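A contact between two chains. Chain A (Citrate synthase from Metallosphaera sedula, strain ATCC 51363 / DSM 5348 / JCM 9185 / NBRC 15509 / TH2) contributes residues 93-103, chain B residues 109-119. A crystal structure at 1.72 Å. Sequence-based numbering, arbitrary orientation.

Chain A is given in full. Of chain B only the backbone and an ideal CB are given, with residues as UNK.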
# COMPACT_ATOMS: atom_id res chain seq x y z
N ASP A 93 19.46 -8.04 -1.15
CA ASP A 93 19.63 -8.41 -2.57
C ASP A 93 18.56 -7.74 -3.41
O ASP A 93 18.80 -7.29 -4.54
CB ASP A 93 19.50 -9.93 -2.79
CG ASP A 93 20.65 -10.77 -2.15
OD1 ASP A 93 21.66 -10.19 -1.68
OD2 ASP A 93 20.47 -12.04 -2.11
N MET A 94 17.37 -7.66 -2.87
CA MET A 94 16.28 -7.05 -3.62
C MET A 94 16.48 -5.60 -3.87
O MET A 94 16.27 -5.11 -4.99
CB MET A 94 14.96 -7.22 -2.90
CG MET A 94 14.54 -8.69 -2.94
SD MET A 94 12.92 -9.05 -2.17
CE MET A 94 12.14 -7.47 -2.42
N ILE A 95 16.95 -4.88 -2.85
CA ILE A 95 17.25 -3.48 -3.01
C ILE A 95 18.31 -3.27 -4.14
O ILE A 95 18.18 -2.35 -4.99
CB ILE A 95 17.74 -2.85 -1.68
CG1 ILE A 95 16.61 -2.77 -0.65
CG2 ILE A 95 18.33 -1.45 -1.91
CD1 ILE A 95 17.16 -2.64 0.78
N TYR A 96 19.33 -4.11 -4.10
CA TYR A 96 20.44 -4.02 -5.03
C TYR A 96 20.10 -4.59 -6.41
O TYR A 96 20.83 -4.37 -7.35
CB TYR A 96 21.69 -4.74 -4.48
CG TYR A 96 22.48 -3.83 -3.58
CD1 TYR A 96 22.11 -3.67 -2.25
CD2 TYR A 96 23.56 -3.14 -4.04
CE1 TYR A 96 22.80 -2.83 -1.38
CE2 TYR A 96 24.28 -2.31 -3.18
CZ TYR A 96 23.88 -2.14 -1.88
OH TYR A 96 24.61 -1.35 -1.06
N SER A 97 18.94 -5.22 -6.58
CA SER A 97 18.59 -5.72 -7.92
C SER A 97 17.66 -4.76 -8.71
O SER A 97 17.48 -4.93 -9.90
CB SER A 97 17.97 -7.09 -7.79
OG SER A 97 16.68 -6.93 -7.36
N LEU A 98 17.10 -3.75 -8.03
CA LEU A 98 16.31 -2.72 -8.73
C LEU A 98 17.23 -1.81 -9.55
O LEU A 98 18.41 -1.68 -9.24
CB LEU A 98 15.48 -1.96 -7.73
CG LEU A 98 14.37 -2.78 -7.07
CD1 LEU A 98 13.72 -2.01 -5.91
CD2 LEU A 98 13.29 -3.11 -8.10
N PRO A 99 16.72 -1.21 -10.63
CA PRO A 99 17.55 -0.25 -11.36
C PRO A 99 18.04 0.86 -10.46
O PRO A 99 17.32 1.33 -9.61
CB PRO A 99 16.64 0.34 -12.43
CG PRO A 99 15.57 -0.67 -12.57
CD PRO A 99 15.42 -1.38 -11.23
N ARG A 100 19.30 1.21 -10.62
CA ARG A 100 19.93 2.16 -9.73
C ARG A 100 19.32 3.56 -9.83
O ARG A 100 19.49 4.35 -8.91
CB ARG A 100 21.45 2.21 -9.93
CG ARG A 100 22.18 0.98 -9.34
CD ARG A 100 23.67 1.02 -9.61
NE ARG A 100 24.20 2.30 -9.13
CZ ARG A 100 25.38 2.82 -9.45
NH1 ARG A 100 26.23 2.14 -10.21
NH2 ARG A 100 25.72 4.01 -8.95
N ASP A 101 18.64 3.87 -10.93
CA ASP A 101 17.97 5.14 -11.07
C ASP A 101 16.53 5.10 -10.53
O ASP A 101 15.82 6.06 -10.72
CB ASP A 101 18.04 5.73 -12.50
CG ASP A 101 17.26 4.95 -13.54
OD1 ASP A 101 16.84 3.77 -13.31
OD2 ASP A 101 17.08 5.50 -14.67
N SER A 102 16.10 4.03 -9.86
CA SER A 102 14.69 3.93 -9.38
C SER A 102 14.45 4.94 -8.26
O SER A 102 15.36 5.28 -7.53
CB SER A 102 14.38 2.56 -8.79
OG SER A 102 14.79 1.53 -9.62
N ASP A 103 13.21 5.41 -8.16
CA ASP A 103 12.82 6.31 -7.08
C ASP A 103 13.16 5.63 -5.71
O ASP A 103 12.82 4.46 -5.49
CB ASP A 103 11.34 6.57 -7.20
CG ASP A 103 10.85 7.60 -6.19
OD1 ASP A 103 11.22 7.55 -5.03
OD2 ASP A 103 10.09 8.50 -6.58
N UNK B 109 2.50 -8.66 -3.49
CA UNK B 109 2.74 -7.32 -3.04
C UNK B 109 4.20 -6.92 -3.34
O UNK B 109 4.46 -5.80 -3.89
CB UNK B 109 2.43 -7.20 -1.55
N UNK B 110 5.13 -7.83 -3.10
CA UNK B 110 6.53 -7.56 -3.28
C UNK B 110 6.85 -7.42 -4.77
O UNK B 110 7.51 -6.49 -5.21
CB UNK B 110 7.37 -8.67 -2.64
N UNK B 111 6.33 -8.35 -5.56
CA UNK B 111 6.48 -8.29 -7.01
C UNK B 111 5.88 -7.06 -7.64
O UNK B 111 6.50 -6.41 -8.44
CB UNK B 111 5.85 -9.53 -7.65
N UNK B 112 4.72 -6.62 -7.17
CA UNK B 112 4.09 -5.40 -7.69
C UNK B 112 4.85 -4.16 -7.25
O UNK B 112 4.87 -3.19 -8.01
CB UNK B 112 2.63 -5.31 -7.23
N UNK B 113 5.55 -4.21 -6.09
CA UNK B 113 6.37 -3.03 -5.69
C UNK B 113 7.55 -2.92 -6.64
O UNK B 113 7.88 -1.82 -7.09
CB UNK B 113 6.86 -3.14 -4.24
N UNK B 114 8.13 -4.06 -6.99
CA UNK B 114 9.22 -4.06 -7.97
C UNK B 114 8.79 -3.62 -9.34
O UNK B 114 9.47 -2.85 -9.99
CB UNK B 114 9.84 -5.46 -8.07
N UNK B 115 7.64 -4.08 -9.80
CA UNK B 115 7.03 -3.60 -11.05
C UNK B 115 6.76 -2.11 -11.01
O UNK B 115 6.97 -1.41 -11.98
CB UNK B 115 5.73 -4.35 -11.33
N UNK B 116 6.31 -1.58 -9.87
CA UNK B 116 6.16 -0.18 -9.74
C UNK B 116 7.46 0.62 -9.94
O UNK B 116 7.45 1.65 -10.64
CB UNK B 116 5.57 0.12 -8.36
N UNK B 117 8.55 0.16 -9.38
CA UNK B 117 9.84 0.79 -9.48
C UNK B 117 10.37 0.75 -10.91
O UNK B 117 11.06 1.67 -11.34
CB UNK B 117 10.83 0.12 -8.53
N UNK B 118 10.07 -0.31 -11.65
CA UNK B 118 10.57 -0.49 -13.01
C UNK B 118 9.67 0.21 -14.06
O UNK B 118 10.20 0.85 -14.97
CB UNK B 118 10.68 -1.98 -13.32
N UNK B 119 8.36 0.07 -13.96
CA UNK B 119 7.40 0.45 -14.97
C UNK B 119 6.54 1.63 -14.61
O UNK B 119 5.79 2.11 -15.49
CB UNK B 119 6.50 -0.74 -15.29

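Chain B runs through this contact as one continuous helix, phi and psi staying near -65° and -40° until the last positions, so every site must tolerate helical geometry. Chain A meets it with helical Met A94, with Leu A98, and with Pro A99 and Ser A102 of a type I turn.

Position 109 has nothing of chain A within 5.5 Å of its ideal CB, so chain A sets no preference. It is Glu B109, whose backbone O serves position 113 below.

At position 110 the CA-to-CB bond runs sideways, and the ideal CB lies 4.9 Å from Met A94 CE. That gap suits a small or branched side chain able to present a methyl group; alanine would fit but reach less far. The residue is Thr B110, chi1 in m. Its CG2 comes to 3.4 Å from Met A94 CE, a close methyl-to-methyl approach, while OG1 is hydrogen-bonded elsewhere in the structure.

Positions 111 and 112 get no guidance from chain A: the first points away, the second is out of reach. They are Ala B111 and Phe B112.

Position 113 points sideways with no chain A atom near its ideal CB, so many residues would do. Ser B113 turns its hydroxyl back onto its own helix, OG donating to Glu B109 O at 3.0 Å, the same carbonyl that accepts its backbone N.

At position 114 the ideal CB already sits 4.2 Å from Leu A98 CD2. A methyl is enough to make contact here, and alanine is the economical choice, though other small residues are conceivable. Ala B114 it is, with CB 4.1 Å from Leu A98 CD2, a purely apolar touch.

Position 115 points away and 116 is out of reach; chain A is silent on both. They are Leu B115 and Ser B116.

Position 117 faces chain A directly. Its ideal CB is 4.1 Å from Leu A98 CD2 and 4.3 Å from Ser A102 CB, and the Asp A103 backbone lies beyond. Small residues suit such proximity: alanine, or serine if a polar link is wanted. Ser B117 does both jobs. Its CB packs 4.0 Å from Leu A98 CD2, and water 1 bridges the chains, 2.9 Å from Ser B117 OG and donating to Asp A103 O at 2.7 Å. The backbone contributes too: Ser B117 O accepts from water 2 (2.9 Å), which accepts from Asp A103 N (2.8 Å), and from water 3 (2.8 Å), which donates to Ser A102 OG (2.9 Å). No direct hydrogen bond joins the stretches; water does the polar work.

Position 118 starts sideways, its ideal CB 5.1 Å from Pro A99 CG. An apolar side chain with at least a gamma carbon can reach that ring, so valine, isoleucine, leucine or methionine would suit. Ile B118, with chi1 in m, brings CG1 to 4.0 Å from Pro A99 CD.

Position 119 is out of reach, free as far as chain A is concerned; it is Tyr B119.

Chain B (109-119) ETAFSALSSIY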
# COMPACT_ATOMS: atom_id res chain seq x y z
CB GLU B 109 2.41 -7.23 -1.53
CG GLU B 109 2.53 -5.88 -0.89
CD GLU B 109 2.72 -5.95 0.62
OE1 GLU B 109 3.70 -6.57 1.09
OE2 GLU B 109 1.98 -5.33 1.37
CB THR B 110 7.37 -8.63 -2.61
OG1 THR B 110 7.03 -8.69 -1.22
CG2 THR B 110 8.85 -8.31 -2.71
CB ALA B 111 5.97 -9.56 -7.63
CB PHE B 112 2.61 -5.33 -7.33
CG PHE B 112 1.76 -5.90 -8.38
CD1 PHE B 112 1.55 -7.24 -8.49
CD2 PHE B 112 1.30 -5.05 -9.42
CE1 PHE B 112 0.82 -7.76 -9.56
CE2 PHE B 112 0.60 -5.56 -10.51
CZ PHE B 112 0.39 -6.91 -10.60
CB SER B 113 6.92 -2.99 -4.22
OG SER B 113 5.87 -3.26 -3.30
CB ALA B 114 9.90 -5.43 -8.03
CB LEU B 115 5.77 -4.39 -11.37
CG LEU B 115 5.87 -5.88 -11.70
CD1 LEU B 115 4.46 -6.44 -11.76
CD2 LEU B 115 6.60 -6.03 -13.00
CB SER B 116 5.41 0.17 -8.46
OG SER B 116 5.23 1.55 -8.29
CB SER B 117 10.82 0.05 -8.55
OG SER B 117 10.48 0.32 -7.19
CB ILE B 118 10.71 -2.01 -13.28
CG1 ILE B 118 11.80 -2.56 -12.38
CG2 ILE B 118 10.94 -2.30 -14.75
CD1 ILE B 118 11.82 -4.04 -12.25
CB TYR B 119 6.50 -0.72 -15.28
CG TYR B 119 7.12 -1.89 -15.98
CD1 TYR B 119 7.69 -1.75 -17.25
CD2 TYR B 119 7.05 -3.12 -15.43
CE1 TYR B 119 8.27 -2.84 -17.88
CE2 TYR B 119 7.58 -4.22 -16.09
CZ TYR B 119 8.17 -4.07 -17.32
OH TYR B 119 8.69 -5.19 -17.94
O HOH W 1 11.19 3.11 -7.20
O HOH W 2 11.36 4.19 -9.90
O HOH W 3 13.67 2.08 -12.29
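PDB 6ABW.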